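Local coordinates for protein dihydroorotate dehydrogenase (Schistosoma mansoni, PDB 6UY4) that probably catalyses the oxidation of (S)-dihydroorotate to orotate with a quinone as electron acceptor, using FMN, in de novo pyrimidine synthesis, at residues V112-N123 against R140-V151; G191-V201 against L232-I242. All blocks are in the same frame, centred on the assembly; numbering follows the deposited sequence.

Contact 1. Residues V112-N123 against R140-V151. With FMN (flavin mononucleotide), chain G.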
loop_
_atom_site.group_PDB
_atom_site.type_symbol
_atom_site.label_atom_id
_atom_site.label_comp_id
_atom_site.label_asym_id
_atom_site.label_seq_id
_atom_site.Cartn_x
_atom_site.Cartn_y
_atom_site.Cartn_z
ATOM N N VAL A 112 3.884 -6.119 3.305
ATOM C CA VAL A 112 5.321 -5.958 3.126
ATOM C C VAL A 112 5.621 -5.706 1.655
ATOM O O VAL A 112 5.054 -6.353 0.765
ATOM C CB VAL A 112 6.066 -7.202 3.645
ATOM C CG1 VAL A 112 7.568 -7.047 3.457
ATOM C CG2 VAL A 112 5.730 -7.453 5.105
ATOM N N GLY A 113 6.515 -4.756 1.391
ATOM C CA GLY A 113 6.851 -4.390 0.029
ATOM C C GLY A 113 7.004 -2.893 -0.130
ATOM O O GLY A 113 6.808 -2.144 0.833
ATOM N N THR A 114 7.340 -2.432 -1.332
ATOM C CA THR A 114 7.510 -3.288 -2.505
ATOM C C THR A 114 8.897 -3.927 -2.551
ATOM O O THR A 114 9.906 -3.256 -2.332
ATOM C CB THR A 114 7.276 -2.484 -3.803
ATOM O OG1 THR A 114 5.888 -2.139 -3.911
ATOM C CG2 THR A 114 7.690 -3.283 -5.026
ATOM N N VAL A 115 8.937 -5.228 -2.835
ATOM C CA VAL A 115 10.171 -6.003 -2.874
ATOM C C VAL A 115 10.530 -6.280 -4.327
ATOM O O VAL A 115 9.688 -6.743 -5.105
ATOM C CB VAL A 115 10.036 -7.318 -2.085
ATOM C CG1 VAL A 115 11.369 -8.050 -2.037
ATOM C CG2 VAL A 115 9.519 -7.046 -0.683
ATOM N N THR A 116 11.777 -5.996 -4.686
ATOM C CA THR A 116 12.344 -6.276 -5.995
ATOM C C THR A 116 13.227 -7.513 -5.932
ATOM O O THR A 116 13.681 -7.909 -4.854
ATOM C CB THR A 116 13.163 -5.076 -6.487
ATOM O OG1 THR A 116 14.163 -4.744 -5.515
ATOM C CG2 THR A 116 12.261 -3.870 -6.719
ATOM N N PRO A 117 13.480 -8.174 -7.075
ATOM C CA PRO A 117 14.345 -9.365 -7.060
ATOM C C PRO A 117 15.740 -9.084 -6.524
ATOM O O PRO A 117 16.179 -9.721 -5.560
ATOM C CB PRO A 117 14.384 -9.784 -8.535
ATOM C CG PRO A 117 13.104 -9.281 -9.092
ATOM C CD PRO A 117 12.844 -7.978 -8.391
ATOM N N ASN A 118 16.450 -8.131 -7.143
ATOM C CA ASN A 118 17.770 -7.766 -6.654
ATOM C C ASN A 118 17.677 -6.588 -5.689
ATOM O O ASN A 118 16.758 -5.768 -5.790
ATOM C CB ASN A 118 18.686 -7.396 -7.818
ATOM C CG ASN A 118 18.837 -8.521 -8.822
ATOM O OD1 ASN A 118 18.922 -9.692 -8.453
ATOM N ND2 ASN A 118 18.867 -8.169 -10.103
ATOM N N PRO A 119 18.602 -6.490 -4.736
ATOM C CA PRO A 119 18.631 -5.311 -3.858
ATOM C C PRO A 119 18.808 -4.036 -4.671
ATOM O O PRO A 119 19.666 -3.954 -5.552
ATOM C CB PRO A 119 19.833 -5.580 -2.945
ATOM C CG PRO A 119 19.990 -7.067 -2.957
ATOM C CD PRO A 119 19.593 -7.504 -4.338
ATOM N N GLN A 120 17.983 -3.038 -4.369
ATOM C CA GLN A 120 17.908 -1.825 -5.171
ATOM C C GLN A 120 18.077 -0.603 -4.281
ATOM O O GLN A 120 17.615 -0.589 -3.137
ATOM C CB GLN A 120 16.576 -1.749 -5.925
ATOM C CG GLN A 120 16.587 -0.829 -7.128
ATOM C CD GLN A 120 15.337 -0.969 -7.970
ATOM O OE1 GLN A 120 15.410 -1.115 -9.189
ATOM N NE2 GLN A 120 14.179 -0.928 -7.322
ATOM N N LEU A 121 18.739 0.425 -4.818
ATOM C CA LEU A 121 18.985 1.632 -4.037
ATOM C C LEU A 121 17.803 2.592 -4.101
ATOM O O LEU A 121 17.420 3.180 -3.083
ATOM C CB LEU A 121 20.261 2.321 -4.524
ATOM C CG LEU A 121 21.577 1.574 -4.289
ATOM C CD1 LEU A 121 22.726 2.294 -4.975
ATOM C CD2 LEU A 121 21.845 1.428 -2.801
ATOM N N GLY A 122 17.222 2.766 -5.281
ATOM C CA GLY A 122 16.127 3.696 -5.466
ATOM C C GLY A 122 16.604 5.036 -5.986
ATOM O O GLY A 122 17.772 5.238 -6.328
ATOM N N ASN A 123 15.662 5.974 -6.042
ATOM C CA ASN A 123 15.963 7.307 -6.531
ATOM C C ASN A 123 16.775 8.090 -5.502
ATOM O O ASN A 123 16.862 7.724 -4.326
ATOM C CB ASN A 123 14.674 8.057 -6.869
ATOM C CG ASN A 123 13.936 7.444 -8.046
ATOM O OD1 ASN A 123 14.551 6.954 -8.994
ATOM N ND2 ASN A 123 12.610 7.474 -7.991
ATOM N N ARG A 140 8.961 10.132 -3.828
ATOM C CA ARG A 140 9.466 9.583 -5.082
ATOM C C ARG A 140 10.601 8.609 -4.758
ATOM O O ARG A 140 11.727 8.731 -5.234
ATOM C CB ARG A 140 9.924 10.692 -6.030
ATOM C CG ARG A 140 10.844 11.727 -5.397
ATOM C CD ARG A 140 11.475 12.621 -6.455
ATOM N NE ARG A 140 12.366 13.623 -5.873
ATOM C CZ ARG A 140 12.020 14.884 -5.633
ATOM N NH1 ARG A 140 10.797 15.306 -5.925
ATOM N NH2 ARG A 140 12.897 15.725 -5.102
ATOM N N CYS A 141 10.291 7.613 -3.921
ATOM C CA CYS A 141 11.315 6.687 -3.446
ATOM C C CYS A 141 11.909 5.881 -4.595
ATOM O O CYS A 141 13.134 5.811 -4.753
ATOM C CB CYS A 141 10.727 5.759 -2.383
ATOM S SG CYS A 141 10.069 6.608 -0.930
ATOM N N GLY A 142 11.057 5.259 -5.406
ATOM C CA GLY A 142 11.529 4.510 -6.552
ATOM C C GLY A 142 11.914 3.077 -6.244
ATOM O O GLY A 142 12.895 2.565 -6.792
ATOM N N PHE A 143 11.151 2.427 -5.363
ATOM C CA PHE A 143 11.323 1.013 -5.026
ATOM C C PHE A 143 12.733 0.744 -4.486
ATOM O O PHE A 143 13.594 0.167 -5.154
ATOM C CB PHE A 143 11.022 0.116 -6.233
ATOM C CG PHE A 143 9.577 0.120 -6.655
ATOM C CD1 PHE A 143 9.200 -0.421 -7.874
ATOM C CD2 PHE A 143 8.597 0.659 -5.837
ATOM C CE1 PHE A 143 7.878 -0.423 -8.268
ATOM C CE2 PHE A 143 7.272 0.662 -6.226
ATOM C CZ PHE A 143 6.912 0.119 -7.444
ATOM N N ASN A 144 12.943 1.179 -3.248
ATOM C CA ASN A 144 14.170 0.875 -2.518
ATOM C C ASN A 144 13.917 -0.368 -1.669
ATOM O O ASN A 144 13.190 -0.312 -0.673
ATOM C CB ASN A 144 14.614 2.062 -1.666
ATOM C CG ASN A 144 13.496 2.618 -0.803
ATOM O OD1 ASN A 144 12.353 2.727 -1.242
ATOM N ND2 ASN A 144 13.824 2.969 0.436
ATOM N N SER A 145 14.507 -1.492 -2.071
ATOM C CA SER A 145 14.246 -2.767 -1.424
ATOM C C SER A 145 15.558 -3.500 -1.190
ATOM O O SER A 145 16.575 -3.221 -1.829
ATOM C CB SER A 145 13.294 -3.635 -2.260
ATOM O OG SER A 145 12.910 -4.799 -1.551
ATOM N N ASP A 146 15.519 -4.451 -0.259
ATOM C CA ASP A 146 16.675 -5.273 0.076
ATOM C C ASP A 146 16.775 -6.536 -0.770
ATOM O O ASP A 146 17.677 -7.347 -0.539
ATOM C CB ASP A 146 16.637 -5.654 1.560
ATOM C CG ASP A 146 16.854 -4.465 2.474
ATOM O OD1 ASP A 146 17.045 -3.344 1.957
ATOM O OD2 ASP A 146 16.835 -4.653 3.709
ATOM N N GLY A 147 15.880 -6.724 -1.734
ATOM C CA GLY A 147 15.904 -7.889 -2.591
ATOM C C GLY A 147 14.986 -8.994 -2.094
ATOM O O GLY A 147 14.462 -8.968 -0.978
ATOM N N HIS A 148 14.797 -9.990 -2.962
ATOM C CA HIS A 148 13.927 -11.114 -2.625
ATOM C C HIS A 148 14.480 -11.907 -1.447
ATOM O O HIS A 148 13.750 -12.226 -0.502
ATOM C CB HIS A 148 13.748 -12.025 -3.839
ATOM C CG HIS A 148 12.725 -11.541 -4.816
ATOM N ND1 HIS A 148 11.989 -10.393 -4.616
ATOM C CD2 HIS A 148 12.312 -12.051 -6.001
ATOM C CE1 HIS A 148 11.168 -10.215 -5.636
ATOM N NE2 HIS A 148 11.344 -11.207 -6.490
ATOM N N ASP A 149 15.775 -12.227 -1.484
ATOM C CA ASP A 149 16.345 -13.144 -0.501
ATOM C C ASP A 149 16.356 -12.539 0.898
ATOM O O ASP A 149 16.034 -13.223 1.877
ATOM C CB ASP A 149 17.757 -13.544 -0.925
ATOM C CG ASP A 149 17.785 -14.237 -2.273
ATOM O OD1 ASP A 149 16.711 -14.373 -2.894
ATOM O OD2 ASP A 149 18.881 -14.646 -2.709
ATOM N N ALA A 150 16.730 -11.262 1.016
ATOM C CA ALA A 150 16.807 -10.639 2.335
ATOM C C ALA A 150 15.430 -10.531 2.979
ATOM O O ALA A 150 15.278 -10.779 4.180
ATOM C CB ALA A 150 17.462 -9.263 2.228
ATOM N N VAL A 151 14.413 -10.167 2.195
ATOM C CA VAL A 151 13.067 -10.042 2.745
ATOM C C VAL A 151 12.452 -11.415 2.991
ATOM O O VAL A 151 11.695 -11.600 3.952
ATOM C CB VAL A 151 12.190 -9.184 1.814
ATOM C CG1 VAL A 151 10.797 -9.004 2.401
ATOM C CG2 VAL A 151 12.843 -7.833 1.572
HETATM N N1 FMN G . 2.730 1.567 -2.584
HETATM C C2 FMN G . 3.197 0.381 -3.114
HETATM O O2 FMN G . 2.428 -0.374 -3.705
HETATM N N3 FMN G . 4.527 0.037 -2.981
HETATM C C4 FMN G . 5.397 0.878 -2.318
HETATM O O4 FMN G . 6.583 0.571 -2.201
HETATM C C4A FMN G . 4.931 2.074 -1.784
HETATM N N5 FMN G . 5.797 2.919 -1.122
HETATM C C5A FMN G . 5.332 4.104 -0.589
HETATM C C6 FMN G . 6.211 4.950 0.079
HETATM C C7 FMN G . 5.752 6.147 0.616
HETATM C C7M FMN G . 6.705 7.057 1.336
HETATM C C8 FMN G . 4.412 6.497 0.486
HETATM C C8M FMN G . 3.914 7.788 1.065
HETATM C C9 FMN G . 3.535 5.650 -0.184
HETATM C C9A FMN G . 3.991 4.450 -0.723
HETATM N N10 FMN G . 3.124 3.600 -1.387
HETATM C C10 FMN G . 3.593 2.416 -1.920
HETATM C "C1'" FMN G . 1.675 3.950 -1.550
HETATM C "C2'" FMN G . 0.869 3.465 -0.352
HETATM O "O2'" FMN G . 1.083 2.084 -0.159
HETATM C "C3'" FMN G . -0.619 3.704 -0.566
HETATM O "O3'" FMN G . -1.011 3.161 -1.807
HETATM C "C4'" FMN G . -0.979 5.186 -0.528
HETATM O "O4'" FMN G . -0.020 5.917 0.204
HETATM C "C5'" FMN G . -2.339 5.337 0.133
HETATM O "O5'" FMN G . -2.604 6.685 0.429
HETATM P P FMN G . -2.733 7.124 1.970
HETATM O O1P FMN G . -3.090 8.589 2.012
HETATM O O2P FMN G . -3.787 6.296 2.666
HETATM O O3P FMN G . -1.398 6.922 2.639
#
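The loop 116-123 pairs antiparallel with 140-148, from P117 beside H148 at the start of helix 147-153 to N123 beside R140, just past the C-terminal end of strand 109-115. The backbone holds them through H148 N to P117 O (3.0 Å), Q120 N to S145 O (2.9 Å) and N123 N to C141 O (2.8 Å). P117 lies flat on the imidazole of H148, its CA 3.4 Å from the ring centroid in a CH-pi contact, while F190 of helix 179-190 meets that ring edge-to-face. N123 ND2 donates to R140 O at 3.2 Å; the oxygen lies in the N123 amide plane, but ND2 stands above the R140 carbonyl plane.

In the TIM barrel of dihydroorotate dehydrogenases the flavin sits at the C-terminal ends of the barrel strands, and T114, entered through a cis peptide, binds it here. With OG1 beside the backbone N (chi1 -69°), the hydroxyl accepts from FMN N3 at 2.7 Å and is also bonded to N169; T114 N donates to FMN O4. The methyl CG2 of T114 sits over the F143 ring, 4.0 Å from its centroid. Further back along the strand, V151 CG1 from helix 147-153 meets V112 CG1 tip to tip at 3.9 Å and also touches V115 CG2.

Contact 2. Residues G191-V201 against L232-I242. With FMN (flavin mononucleotide), chain G.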
loop_
_atom_site.group_PDB
_atom_site.type_symbol
_atom_site.label_atom_id
_atom_site.label_comp_id
_atom_site.label_asym_id
_atom_site.label_seq_id
_atom_site.Cartn_x
_atom_site.Cartn_y
_atom_site.Cartn_z
ATOM N N GLY A 191 5.197 -16.930 -2.811
ATOM C CA GLY A 191 3.879 -17.531 -2.923
ATOM C C GLY A 191 3.576 -18.580 -1.874
ATOM O O GLY A 191 2.401 -18.861 -1.615
ATOM N N GLU A 192 4.605 -19.164 -1.262
ATOM C CA GLU A 192 4.398 -20.213 -0.270
ATOM C C GLU A 192 4.265 -19.678 1.148
ATOM O O GLU A 192 3.622 -20.322 1.984
ATOM C CB GLU A 192 5.548 -21.224 -0.326
ATOM C CG GLU A 192 5.672 -21.962 -1.649
ATOM C CD GLU A 192 4.581 -22.995 -1.851
ATOM O OE1 GLU A 192 3.894 -23.340 -0.866
ATOM O OE2 GLU A 192 4.409 -23.462 -2.996
ATOM N N VAL A 193 4.850 -18.519 1.441
ATOM C CA VAL A 193 4.852 -17.980 2.795
ATOM C C VAL A 193 3.883 -16.817 2.979
ATOM O O VAL A 193 3.450 -16.572 4.115
ATOM C CB VAL A 193 6.272 -17.559 3.228
ATOM C CG1 VAL A 193 7.216 -18.751 3.184
ATOM C CG2 VAL A 193 6.787 -16.427 2.347
ATOM N N ALA A 194 3.529 -16.099 1.917
ATOM C CA ALA A 194 2.656 -14.941 2.032
ATOM C C ALA A 194 1.191 -15.356 1.995
ATOM O O ALA A 194 0.814 -16.328 1.336
ATOM C CB ALA A 194 2.933 -13.942 0.910
ATOM N N ASP A 195 0.360 -14.597 2.714
ATOM C CA ASP A 195 -1.078 -14.840 2.669
ATOM C C ASP A 195 -1.684 -14.355 1.359
ATOM O O ASP A 195 -2.635 -14.962 0.855
ATOM C CB ASP A 195 -1.768 -14.169 3.856
ATOM C CG ASP A 195 -1.370 -14.780 5.184
ATOM O OD1 ASP A 195 -1.087 -15.997 5.219
ATOM O OD2 ASP A 195 -1.338 -14.045 6.193
ATOM N N TYR A 196 -1.157 -13.267 0.800
ATOM C CA TYR A 196 -1.579 -12.799 -0.511
ATOM C C TYR A 196 -0.428 -12.044 -1.157
ATOM O O TYR A 196 0.486 -11.566 -0.482
ATOM C CB TYR A 196 -2.835 -11.917 -0.429
ATOM C CG TYR A 196 -2.648 -10.598 0.291
ATOM C CD1 TYR A 196 -2.293 -9.447 -0.403
ATOM C CD2 TYR A 196 -2.848 -10.498 1.662
ATOM C CE1 TYR A 196 -2.129 -8.240 0.249
ATOM C CE2 TYR A 196 -2.687 -9.291 2.322
ATOM C CZ TYR A 196 -2.327 -8.167 1.609
ATOM O OH TYR A 196 -2.164 -6.964 2.257
ATOM N N LEU A 197 -0.483 -11.950 -2.483
ATOM C CA LEU A 197 0.524 -11.262 -3.273
ATOM C C LEU A 197 -0.128 -10.125 -4.049
ATOM O O LEU A 197 -1.290 -10.220 -4.457
ATOM C CB LEU A 197 1.224 -12.225 -4.238
ATOM C CG LEU A 197 1.879 -13.459 -3.611
ATOM C CD1 LEU A 197 2.285 -14.456 -4.685
ATOM C CD2 LEU A 197 3.081 -13.066 -2.764
ATOM N N VAL A 198 0.629 -9.047 -4.245
ATOM C CA VAL A 198 0.144 -7.855 -4.931
ATOM C C VAL A 198 1.129 -7.487 -6.030
ATOM O O VAL A 198 2.346 -7.624 -5.861
ATOM C CB VAL A 198 -0.047 -6.670 -3.958
ATOM C CG1 VAL A 198 -0.702 -5.495 -4.669
ATOM C CG2 VAL A 198 -0.871 -7.090 -2.759
ATOM N N ILE A 199 0.600 -7.023 -7.160
ATOM C CA ILE A 199 1.401 -6.527 -8.271
ATOM C C ILE A 199 0.897 -5.138 -8.633
ATOM O O ILE A 199 -0.305 -4.947 -8.851
ATOM C CB ILE A 199 1.335 -7.466 -9.491
ATOM C CG1 ILE A 199 1.881 -8.845 -9.123
ATOM C CG2 ILE A 199 2.105 -6.875 -10.662
ATOM C CD1 ILE A 199 1.853 -9.831 -10.257
ATOM N N ASN A 200 1.811 -4.173 -8.696
ATOM C CA ASN A 200 1.449 -2.794 -8.997
ATOM C C ASN A 200 1.352 -2.593 -10.504
ATOM O O ASN A 200 2.311 -2.864 -11.236
ATOM C CB ASN A 200 2.472 -1.832 -8.400
ATOM C CG ASN A 200 2.327 -1.680 -6.902
ATOM O OD1 ASN A 200 1.645 -2.471 -6.248
ATOM N ND2 ASN A 200 2.967 -0.659 -6.347
ATOM N N VAL A 201 0.194 -2.121 -10.968
ATOM C CA VAL A 201 0.067 -1.681 -12.351
ATOM C C VAL A 201 0.860 -0.395 -12.535
ATOM O O VAL A 201 0.808 0.513 -11.694
ATOM C CB VAL A 201 -1.412 -1.481 -12.725
ATOM C CG1 VAL A 201 -1.537 -0.883 -14.120
ATOM C CG2 VAL A 201 -2.161 -2.792 -12.645
ATOM N N LEU A 232 2.370 -23.442 -7.606
ATOM C CA LEU A 232 2.557 -23.520 -6.167
ATOM C C LEU A 232 1.705 -24.640 -5.574
ATOM O O LEU A 232 0.842 -25.222 -6.235
ATOM C CB LEU A 232 2.203 -22.185 -5.511
ATOM C CG LEU A 232 2.977 -20.955 -5.986
ATOM C CD1 LEU A 232 2.367 -19.690 -5.406
ATOM C CD2 LEU A 232 4.443 -21.068 -5.607
ATOM N N SER A 233 1.959 -24.937 -4.298
ATOM C CA SER A 233 1.163 -25.943 -3.604
ATOM C C SER A 233 -0.227 -25.421 -3.268
ATOM O O SER A 233 -1.193 -26.192 -3.257
ATOM C CB SER A 233 1.879 -26.397 -2.333
ATOM O OG SER A 233 2.000 -25.330 -1.411
ATOM N N LYS A 234 -0.346 -24.125 -2.991
ATOM C CA LYS A 234 -1.621 -23.489 -2.692
ATOM C C LYS A 234 -1.846 -22.333 -3.655
ATOM O O LYS A 234 -0.912 -21.588 -3.975
ATOM C CB LYS A 234 -1.665 -22.985 -1.243
ATOM C CG LYS A 234 -0.514 -22.061 -0.869
ATOM C CD LYS A 234 -0.747 -21.395 0.477
ATOM C CE LYS A 234 0.350 -20.389 0.790
ATOM N NZ LYS A 234 0.108 -19.670 2.072
ATOM N N LYS A 235 -3.086 -22.190 -4.122
ATOM C CA LYS A 235 -3.451 -21.097 -5.024
ATOM C C LYS A 235 -3.478 -19.800 -4.220
ATOM O O LYS A 235 -4.522 -19.329 -3.760
ATOM C CB LYS A 235 -4.791 -21.375 -5.696
ATOM N N THR A 236 -2.297 -19.217 -4.048
ATOM C CA THR A 236 -2.162 -17.993 -3.267
ATOM C C THR A 236 -2.881 -16.843 -3.964
ATOM O O THR A 236 -2.743 -16.679 -5.182
ATOM C CB THR A 236 -0.684 -17.655 -3.071
ATOM O OG1 THR A 236 -0.005 -18.785 -2.510
ATOM C CG2 THR A 236 -0.516 -16.459 -2.142
ATOM N N PRO A 237 -3.661 -16.038 -3.239
ATOM C CA PRO A 237 -4.383 -14.932 -3.881
ATOM C C PRO A 237 -3.437 -13.944 -4.551
ATOM O O PRO A 237 -2.407 -13.560 -3.992
ATOM C CB PRO A 237 -5.139 -14.283 -2.718
ATOM C CG PRO A 237 -5.290 -15.375 -1.712
ATOM C CD PRO A 237 -4.045 -16.205 -1.827
ATOM N N ILE A 238 -3.803 -13.534 -5.762
ATOM C CA ILE A 238 -3.046 -12.559 -6.540
ATOM C C ILE A 238 -3.893 -11.300 -6.664
ATOM O O ILE A 238 -5.000 -11.340 -7.215
ATOM C CB ILE A 238 -2.666 -13.104 -7.925
ATOM C CG1 ILE A 238 -1.695 -14.278 -7.792
ATOM C CG2 ILE A 238 -2.060 -12.003 -8.780
ATOM C CD1 ILE A 238 -0.354 -13.898 -7.212
ATOM N N LEU A 239 -3.377 -10.186 -6.155
ATOM C CA LEU A 239 -4.074 -8.912 -6.198
ATOM C C LEU A 239 -3.357 -7.947 -7.133
ATOM O O LEU A 239 -2.140 -8.027 -7.325
ATOM C CB LEU A 239 -4.191 -8.291 -4.802
ATOM C CG LEU A 239 -5.355 -8.755 -3.921
ATOM C CD1 LEU A 239 -5.212 -10.216 -3.520
ATOM C CD2 LEU A 239 -5.466 -7.870 -2.693
ATOM N N LEU A 240 -4.127 -7.030 -7.712
ATOM C CA LEU A 240 -3.612 -6.038 -8.646
ATOM C C LEU A 240 -3.876 -4.651 -8.078
ATOM O O LEU A 240 -5.032 -4.284 -7.841
ATOM C CB LEU A 240 -4.264 -6.194 -10.020
ATOM C CG LEU A 240 -3.408 -5.802 -11.222
ATOM C CD1 LEU A 240 -2.126 -6.619 -11.246
ATOM C CD2 LEU A 240 -4.186 -5.975 -12.518
ATOM N N LYS A 241 -2.811 -3.885 -7.861
ATOM C CA LYS A 241 -2.906 -2.543 -7.301
ATOM C C LYS A 241 -2.739 -1.527 -8.424
ATOM O O LYS A 241 -1.731 -1.545 -9.140
ATOM C CB LYS A 241 -1.852 -2.334 -6.216
ATOM C CG LYS A 241 -1.963 -1.010 -5.483
ATOM C CD LYS A 241 -1.002 -0.965 -4.308
ATOM C CE LYS A 241 -1.125 0.336 -3.540
ATOM N NZ LYS A 241 -0.219 0.358 -2.357
ATOM N N ILE A 242 -3.720 -0.642 -8.574
ATOM C CA ILE A 242 -3.757 0.298 -9.682
ATOM C C ILE A 242 -3.606 1.719 -9.147
ATOM O O ILE A 242 -3.614 1.963 -7.940
ATOM C CB ILE A 242 -5.048 0.162 -10.512
ATOM C CG1 ILE A 242 -6.251 0.642 -9.699
ATOM C CG2 ILE A 242 -5.243 -1.279 -10.960
ATOM C CD1 ILE A 242 -7.549 0.634 -10.466
HETATM N N1 FMN G . 2.730 1.567 -2.584
HETATM C C2 FMN G . 3.197 0.381 -3.114
HETATM O O2 FMN G . 2.428 -0.374 -3.705
HETATM N N3 FMN G . 4.527 0.037 -2.981
HETATM C C4 FMN G . 5.397 0.878 -2.318
HETATM O O4 FMN G . 6.583 0.571 -2.201
HETATM C C4A FMN G . 4.931 2.074 -1.784
HETATM N N5 FMN G . 5.797 2.919 -1.122
HETATM C C5A FMN G . 5.332 4.104 -0.589
HETATM C C6 FMN G . 6.211 4.950 0.079
HETATM C C7 FMN G . 5.752 6.147 0.616
HETATM C C7M FMN G . 6.705 7.057 1.336
HETATM C C8 FMN G . 4.412 6.497 0.486
HETATM C C8M FMN G . 3.914 7.788 1.065
HETATM C C9 FMN G . 3.535 5.650 -0.184
HETATM C C9A FMN G . 3.991 4.450 -0.723
HETATM N N10 FMN G . 3.124 3.600 -1.387
HETATM C C10 FMN G . 3.593 2.416 -1.920
HETATM C "C1'" FMN G . 1.675 3.950 -1.550
HETATM C "C2'" FMN G . 0.869 3.465 -0.352
HETATM O "O2'" FMN G . 1.083 2.084 -0.159
HETATM C "C3'" FMN G . -0.619 3.704 -0.566
HETATM O "O3'" FMN G . -1.011 3.161 -1.807
HETATM C "C4'" FMN G . -0.979 5.186 -0.528
HETATM O "O4'" FMN G . -0.020 5.917 0.204
HETATM C "C5'" FMN G . -2.339 5.337 0.133
HETATM O "O5'" FMN G . -2.604 6.685 0.429
HETATM P P FMN G . -2.733 7.124 1.970
HETATM O O1P FMN G . -3.090 8.589 2.012
HETATM O O2P FMN G . -3.787 6.296 2.666
HETATM O O3P FMN G . -1.398 6.922 2.639
#
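L232 begins the contact by laying CD1 against G191 CA (3.6 Å). Next, S233 grips the carboxylate of E192 from two points: its OG donates to OE1 of E192 (2.8 Å) and its backbone N to OE2 of E192 (3.1 Å), both on syn lone pairs, a fork that fixes how the carboxylate is turned. K234 runs out extended, and its NZ makes a weak bond to A194 O. T236 OG1 donates to G191 O at 2.6 Å, in the carbonyl plane and on a lone pair, while its CG2 faces A194 O.

From P237, whose CB packs on Y196 CB, the two segments become neighbouring parallel strands, crossing at -32°. P237 O takes L197 N, L239 N goes to L197 O, L239 O takes I199 N, K241 N goes to I199 O, and K241 O takes V201 N. These strands and helix 215-230 form one beta-alpha-beta unit of the barrel. I238 CD1 touches L197 CD1 at 3.7 Å; L239 lies with V198 on the other face; L240 returns to the first beside I199, where L222 and V225 of the helix close over the layer.

K241 shares the face of L239, V198 and N200. With CG anti to the backbone N (chi1 -174°), it extends straight alongside N200 to the flavin. Its NZ bonds FMN O3' at 3.0 Å and FMN N1 at 3.2 Å, and also O2; N200 ND2 reaches the same FMN O2 at 2.7 Å. Two donors on O2, one an ammonium that also touches N1, would probably draw electron density to the pyrimidine end of the flavin and help steady negative charge there on reduction.

How the contacts relate
Going from the N terminus, strand 109-115 runs into the loop that contact 1 closes against 140-151, shutting off an excursion that holds strands 128-131 and 136-139. Strand 165-170 and helix 179-190 follow before contact 2 opens at 191-201; its partner, 232-242, returns after helix 215-230. The two contacts are therefore in series along the chain and neither encloses nor crosses the other. Across the barrel sheet, strand 165-170 lies between 109-115 and 196-200. The centres of contacts 1 and 2 are about 17 Å apart, yet the two meet around the flavin, where N200 ND2 packs 4.1 Å from T114 OG1 and also touches F143 CZ.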